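Local atomic coordinates of N-acylethanolamine-hydrolyzing acid amidase subunit alpha (Caenorhabditis elegans, PDB entry 6DY3), a protein that forms, together with its beta subunit, an amidase that probably hydrolyses fatty acid amides such as N-palmitoylethanolamine to ethanolamine and free fatty acids. Residues A[15-19]-A[31-36]; A[25-29]-A[73-77]. All blocks are in the same frame, centred on the assembly; numbering follows the deposited sequence.

Contact 1 of 2, residues A[15-19]-A[31-36]; sequences RHYEI and QVIKDH
Tyr17 of strand 15-19 faces Val32 of helix 31-36, their CA atoms 7.3 Å apart, where the two elements run roughly antiparallel, with an angle of 151° between their directions and a closest axial approach of 10.1 Å. Such a gap is bridged by side chains, and here the tyrosine does most of the bridging. Its CG stands anti to the carbonyl carbon (chi1 -66°), which sends the ring across to the helix. Val32 lays CG2 over one face of that ring, 3.7 Å from the centroid and 18° off the normal, a CH-pi contact displaced toward the CG end. The same methyl meets Ile19 CD1 more loosely. At the far end of the ring, the hydroxyl donates to Asp35: Tyr17 OH lies 2.6 Å from Asp35 OD1 and takes the lone pair of that oxygen pointing away from OD2. Arg15 bends at chi3 and brings its guanidinium round, with Tyr17 OH over the centre of one face. Arg15 NH2 is 3.2 Å from Asp35 OD1, but the oxygen sits well out of the guanidinium plane, making this salt bridge one of charge alone. Asp35 OD2 is taken by Gln31 NE2, one helical turn earlier, from above the carboxylate plane, so that both oxygens have partners. Beside the hydroxyl, the His36 ring is fixed by a nearly straight in-plane bond from His36 ND1 to Val32 O (2.8 Å), and meets the tyrosine rim to rim. On the other side of the helix, Ile33 packs against Ile81 of helix 72-85, while the strand pairs in parallel with a strand of the beta-subunit chain, continuing the sheet across the interface.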
loop_
_atom_site.group_PDB
_atom_site.type_symbol
_atom_site.label_atom_id
_atom_site.label_comp_id
_atom_site.label_asym_id
_atom_site.label_seq_id
_atom_site.Cartn_x
_atom_site.Cartn_y
_atom_site.Cartn_z
ATOM N N ARG A 15 5.020 8.416 -12.884
ATOM C CA ARG A 15 4.477 9.709 -13.278
ATOM C C ARG A 15 3.713 10.343 -12.122
ATOM O O ARG A 15 2.964 9.670 -11.408
ATOM C CB ARG A 15 3.552 9.557 -14.485
ATOM C CG ARG A 15 4.268 9.230 -15.788
ATOM C CD ARG A 15 3.347 9.441 -16.981
ATOM N NE ARG A 15 2.835 10.811 -17.030
ATOM C CZ ARG A 15 2.060 11.291 -17.998
ATOM N NH1 ARG A 15 1.697 10.513 -19.011
ATOM N NH2 ARG A 15 1.649 12.555 -17.951
ATOM N N HIS A 16 3.894 11.648 -11.948
ATOM C CA HIS A 16 3.280 12.369 -10.843
ATOM C C HIS A 16 2.006 13.061 -11.306
ATOM O O HIS A 16 1.960 13.637 -12.397
ATOM C CB HIS A 16 4.239 13.401 -10.253
ATOM C CG HIS A 16 3.582 14.349 -9.304
ATOM N ND1 HIS A 16 3.479 15.701 -9.553
ATOM C CD2 HIS A 16 2.977 14.140 -8.111
ATOM C CE1 HIS A 16 2.852 16.285 -8.547
ATOM N NE2 HIS A 16 2.536 15.359 -7.659
ATOM N N TYR A 17 0.981 13.011 -10.457
ATOM C CA TYR A 17 -0.294 13.668 -10.710
ATOM C C TYR A 17 -0.758 14.359 -9.439
ATOM O O TYR A 17 -0.438 13.930 -8.328
ATOM C CB TYR A 17 -1.387 12.681 -11.163
ATOM C CG TYR A 17 -1.127 12.036 -12.504
ATOM C CD1 TYR A 17 -1.628 12.596 -13.672
ATOM C CD2 TYR A 17 -0.380 10.867 -12.603
ATOM C CE1 TYR A 17 -1.391 12.017 -14.899
ATOM C CE2 TYR A 17 -0.139 10.278 -13.829
ATOM C CZ TYR A 17 -0.646 10.859 -14.973
ATOM O OH TYR A 17 -0.406 10.282 -16.198
ATOM N N GLU A 18 -1.525 15.431 -9.618
ATOM C CA GLU A 18 -2.222 16.092 -8.523
ATOM C C GLU A 18 -3.704 15.776 -8.651
ATOM O O GLU A 18 -4.310 16.016 -9.701
ATOM C CB GLU A 18 -1.985 17.604 -8.531
ATOM C CG GLU A 18 -0.671 18.033 -7.894
ATOM C CD GLU A 18 -0.511 19.552 -7.837
ATOM O OE1 GLU A 18 -1.501 20.275 -8.082
ATOM O OE2 GLU A 18 0.609 20.023 -7.550
ATOM N N ILE A 19 -4.270 15.202 -7.599
ATOM C CA ILE A 19 -5.696 14.920 -7.530
ATOM C C ILE A 19 -6.320 16.026 -6.692
ATOM O O ILE A 19 -6.066 16.130 -5.487
ATOM C CB ILE A 19 -5.970 13.525 -6.945
ATOM C CG1 ILE A 19 -5.412 12.437 -7.873
ATOM C CG2 ILE A 19 -7.466 13.315 -6.693
ATOM C CD1 ILE A 19 -5.966 12.453 -9.289
ATOM N N GLN A 31 -7.405 12.719 -15.958
ATOM C CA GLN A 31 -6.108 12.797 -16.620
ATOM C C GLN A 31 -5.311 11.514 -16.426
ATOM O O GLN A 31 -4.629 11.053 -17.349
ATOM C CB GLN A 31 -5.330 14.002 -16.096
ATOM C CG GLN A 31 -4.194 14.441 -16.990
ATOM C CD GLN A 31 -4.658 14.777 -18.397
ATOM O OE1 GLN A 31 -5.511 15.649 -18.593
ATOM N NE2 GLN A 31 -4.100 14.082 -19.385
ATOM N N VAL A 32 -5.371 10.934 -15.226
ATOM C CA VAL A 32 -4.689 9.669 -14.966
ATOM C C VAL A 32 -5.192 8.593 -15.921
ATOM O O VAL A 32 -4.403 7.873 -16.546
ATOM C CB VAL A 32 -4.876 9.253 -13.495
ATOM C CG1 VAL A 32 -4.385 7.824 -13.256
ATOM C CG2 VAL A 32 -4.149 10.227 -12.574
ATOM N N ILE A 33 -6.516 8.458 -16.039
ATOM C CA ILE A 33 -7.087 7.437 -16.915
ATOM C C ILE A 33 -6.729 7.724 -18.367
ATOM O O ILE A 33 -6.362 6.817 -19.126
ATOM C CB ILE A 33 -8.614 7.354 -16.713
ATOM C CG1 ILE A 33 -8.960 6.951 -15.272
ATOM C CG2 ILE A 33 -9.243 6.381 -17.704
ATOM C CD1 ILE A 33 -8.371 5.627 -14.824
ATOM N N LYS A 34 -6.822 8.990 -18.777
ATOM C CA LYS A 34 -6.538 9.337 -20.164
ATOM C C LYS A 34 -5.102 8.988 -20.540
ATOM O O LYS A 34 -4.838 8.542 -21.663
ATOM C CB LYS A 34 -6.812 10.822 -20.391
ATOM C CG LYS A 34 -6.639 11.274 -21.825
ATOM C CD LYS A 34 -6.820 12.778 -21.954
ATOM C CE LYS A 34 -6.593 13.244 -23.382
ATOM N NZ LYS A 34 -6.775 14.714 -23.524
ATOM N N ASP A 35 -4.162 9.172 -19.612
ATOM C CA ASP A 35 -2.757 8.924 -19.914
ATOM C C ASP A 35 -2.409 7.443 -19.957
ATOM O O ASP A 35 -1.423 7.074 -20.604
ATOM C CB ASP A 35 -1.863 9.623 -18.889
ATOM C CG ASP A 35 -1.918 11.133 -19.000
ATOM O OD1 ASP A 35 -1.481 11.810 -18.045
ATOM O OD2 ASP A 35 -2.397 11.648 -20.036
ATOM N N HIS A 36 -3.177 6.588 -19.283
ATOM C CA HIS A 36 -2.899 5.158 -19.256
ATOM C C HIS A 36 -3.983 4.345 -19.954
ATOM O O HIS A 36 -4.038 3.122 -19.794
ATOM C CB HIS A 36 -2.724 4.684 -17.813
ATOM C CG HIS A 36 -1.679 5.438 -17.052
ATOM N ND1 HIS A 36 -1.938 6.634 -16.419
ATOM C CD2 HIS A 36 -0.373 5.167 -16.825
ATOM C CE1 HIS A 36 -0.837 7.066 -15.832
ATOM N NE2 HIS A 36 0.129 6.194 -16.063
#

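Contact 2 of 2, residues A[25-29]-A[73-77]; sequences PSQRW and EIQEE
A single nitrogen, Arg28 NH1, reaches two glutamates one turn apart on helix 73-77, and one of them, Glu77, also takes a bond from the neighbouring Trp29. The arginine chain is extended from CG to NE, and its guanidinium presents an edge to the helix. Arg28 NH1 gives Glu73 OE2 a nearly straight, in-plane hydrogen bond of 2.6 Å, received on the lone pair turned from OE1; the carboxylate itself stands almost perpendicular to the guanidinium, at 88°. Toward Glu77 OE2 the bond from Arg28 NH1, 2.8 Å, is more bent: the oxygen lies tilted out of the guanidinium plane and is met nearly along its C-O bond. NH2 adds a weak bond to Glu73. The other oxygen of Glu77 accepts from the indole: Trp29 NE1 lies 2.8 Å from Glu77 OE1, which lies in the plane of the ring, although the donor stands above the carboxylate plane. Replacing Arg28 by a leucine would probably leave Glu73 without its positive mate and Glu77 dependent on Arg97 of the beta-subunit chain. Next to the charges, Pro25 packs on the helix surface. Pro25 CB is 3.6 Å from Glu77 CG, its CG lies over one face of the Arg28 guanidinium, toward the rim, and its O receives a CA-H...O contact from Glu77 CA. Ser26 CA makes the converse contact to Glu76 O; the loop backbone lies close on the helix, Ser26 CA and Glu77 CA being 4.6 Å apart. Arg28 NE is bonded to Glu23 O, while Glu77 also engages Asn53 of the beta-subunit chain. The result is a salt-bridge network in which the loop leading to Trp29, the N-cap of helix 30-36, joins helix 72-85 at the interface between the subunits of this heterodimeric amidase.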
loop_
_atom_site.group_PDB
_atom_site.type_symbol
_atom_site.label_atom_id
_atom_site.label_comp_id
_atom_site.label_asym_id
_atom_site.label_seq_id
_atom_site.Cartn_x
_atom_site.Cartn_y
_atom_site.Cartn_z
ATOM N N PRO A 25 -15.927 14.607 -7.543
ATOM C CA PRO A 25 -15.197 13.326 -7.517
ATOM C C PRO A 25 -15.175 12.588 -8.847
ATOM O O PRO A 25 -14.209 11.863 -9.120
ATOM C CB PRO A 25 -15.942 12.524 -6.440
ATOM C CG PRO A 25 -16.643 13.535 -5.612
ATOM C CD PRO A 25 -17.018 14.630 -6.553
ATOM N N SER A 26 -16.209 12.737 -9.678
ATOM C CA SER A 26 -16.268 12.024 -10.950
ATOM C C SER A 26 -15.259 12.532 -11.976
ATOM O O SER A 26 -15.110 11.905 -13.030
ATOM C CB SER A 26 -17.676 12.119 -11.532
ATOM O OG SER A 26 -18.034 13.466 -11.777
ATOM N N GLN A 27 -14.572 13.640 -11.704
ATOM C CA GLN A 27 -13.650 14.242 -12.657
ATOM C C GLN A 27 -12.201 14.190 -12.202
ATOM O O GLN A 27 -11.318 14.631 -12.944
ATOM C CB GLN A 27 -14.050 15.704 -12.908
ATOM C CG GLN A 27 -15.521 15.856 -13.228
ATOM C CD GLN A 27 -15.902 15.108 -14.487
ATOM O OE1 GLN A 27 -15.262 15.263 -15.530
ATOM N NE2 GLN A 27 -16.872 14.206 -14.369
ATOM N N ARG A 28 -11.930 13.644 -11.017
ATOM C CA ARG A 28 -10.617 13.803 -10.406
ATOM C C ARG A 28 -9.554 12.962 -11.106
ATOM O O ARG A 28 -8.394 13.378 -11.211
ATOM C CB ARG A 28 -10.698 13.441 -8.927
ATOM C CG ARG A 28 -11.527 14.406 -8.102
ATOM C CD ARG A 28 -11.689 13.905 -6.682
ATOM N NE ARG A 28 -12.562 14.768 -5.895
ATOM C CZ ARG A 28 -12.892 14.539 -4.628
ATOM N NH1 ARG A 28 -12.423 13.471 -3.997
ATOM N NH2 ARG A 28 -13.694 15.379 -3.988
ATOM N N TRP A 29 -9.922 11.771 -11.575
ATOM C CA TRP A 29 -8.968 10.840 -12.154
ATOM C C TRP A 29 -8.964 10.878 -13.676
ATOM O O TRP A 29 -8.367 9.997 -14.304
ATOM C CB TRP A 29 -9.271 9.421 -11.669
ATOM C CG TRP A 29 -9.157 9.277 -10.189
ATOM C CD1 TRP A 29 -10.176 9.307 -9.277
ATOM C CD2 TRP A 29 -7.952 9.092 -9.439
ATOM N NE1 TRP A 29 -9.676 9.148 -8.006
ATOM C CE2 TRP A 29 -8.314 9.015 -8.081
ATOM C CE3 TRP A 29 -6.602 8.980 -9.786
ATOM C CZ2 TRP A 29 -7.375 8.831 -7.072
ATOM C CZ3 TRP A 29 -5.673 8.796 -8.782
ATOM C CH2 TRP A 29 -6.061 8.724 -7.444
ATOM N N GLU A 73 -18.698 10.043 -1.954
ATOM C CA GLU A 73 -17.540 10.606 -2.641
ATOM C C GLU A 73 -16.788 9.528 -3.410
ATOM O O GLU A 73 -16.494 9.685 -4.599
ATOM C CB GLU A 73 -16.618 11.289 -1.629
ATOM C CG GLU A 73 -15.351 11.883 -2.242
ATOM C CD GLU A 73 -14.364 12.388 -1.200
ATOM O OE1 GLU A 73 -14.555 12.106 0.002
ATOM O OE2 GLU A 73 -13.397 13.076 -1.587
ATOM N N ILE A 74 -16.473 8.416 -2.743
ATOM C CA ILE A 74 -15.727 7.354 -3.405
ATOM C C ILE A 74 -16.569 6.716 -4.505
ATOM O O ILE A 74 -16.035 6.278 -5.533
ATOM C CB ILE A 74 -15.258 6.312 -2.370
ATOM C CG1 ILE A 74 -14.277 6.932 -1.366
ATOM C CG2 ILE A 74 -14.621 5.108 -3.057
ATOM C CD1 ILE A 74 -12.976 7.434 -1.969
ATOM N N GLN A 75 -17.885 6.632 -4.308
ATOM C CA GLN A 75 -18.751 6.090 -5.349
ATOM C C GLN A 75 -18.620 6.891 -6.638
ATOM O O GLN A 75 -18.503 6.325 -7.730
ATOM C CB GLN A 75 -20.201 6.093 -4.872
ATOM C CG GLN A 75 -20.490 5.134 -3.744
ATOM C CD GLN A 75 -21.932 5.206 -3.287
ATOM O OE1 GLN A 75 -22.847 5.371 -4.098
ATOM N NE2 GLN A 75 -22.145 5.082 -1.982
ATOM N N GLU A 76 -18.634 8.219 -6.529
ATOM C CA GLU A 76 -18.568 9.047 -7.724
ATOM C C GLU A 76 -17.207 8.935 -8.402
ATOM O O GLU A 76 -17.122 8.962 -9.635
ATOM C CB GLU A 76 -18.883 10.496 -7.361
ATOM C CG GLU A 76 -20.300 10.708 -6.865
ATOM C CD GLU A 76 -20.556 12.136 -6.419
ATOM O OE1 GLU A 76 -19.773 13.039 -6.794
ATOM O OE2 GLU A 76 -21.541 12.357 -5.684
ATOM N N GLU A 77 -16.134 8.789 -7.622
ATOM C CA GLU A 77 -14.818 8.586 -8.220
ATOM C C GLU A 77 -14.784 7.291 -9.018
ATOM O O GLU A 77 -14.327 7.262 -10.166
ATOM C CB GLU A 77 -13.736 8.570 -7.141
ATOM C CG GLU A 77 -13.499 9.899 -6.458
ATOM C CD GLU A 77 -12.209 9.910 -5.648
ATOM O OE1 GLU A 77 -11.414 8.956 -5.788
ATOM O OE2 GLU A 77 -11.985 10.871 -4.879
#

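Both contacts are partly buried, and they use successive pieces of one chain segment: strand 15-20, the loop after it, and helix 30-36. Contact 1 holds the strand to the helix that follows soon after; contact 2 ties the intervening loop to helix 72-85, far along the sequence. They touch where Ile19 CD1 packs against Arg28 O and the Trp29 ring. Their chemistry differs: contact 1 centres on an aromatic ring under a methyl, with its charged pair toward the exposed margin, whereas contact 2 keeps buried Arg28 and Glu77 together in a polar network. Each also borders the beta subunit, through strand pairing in contact 1 and through Glu77 in contact 2.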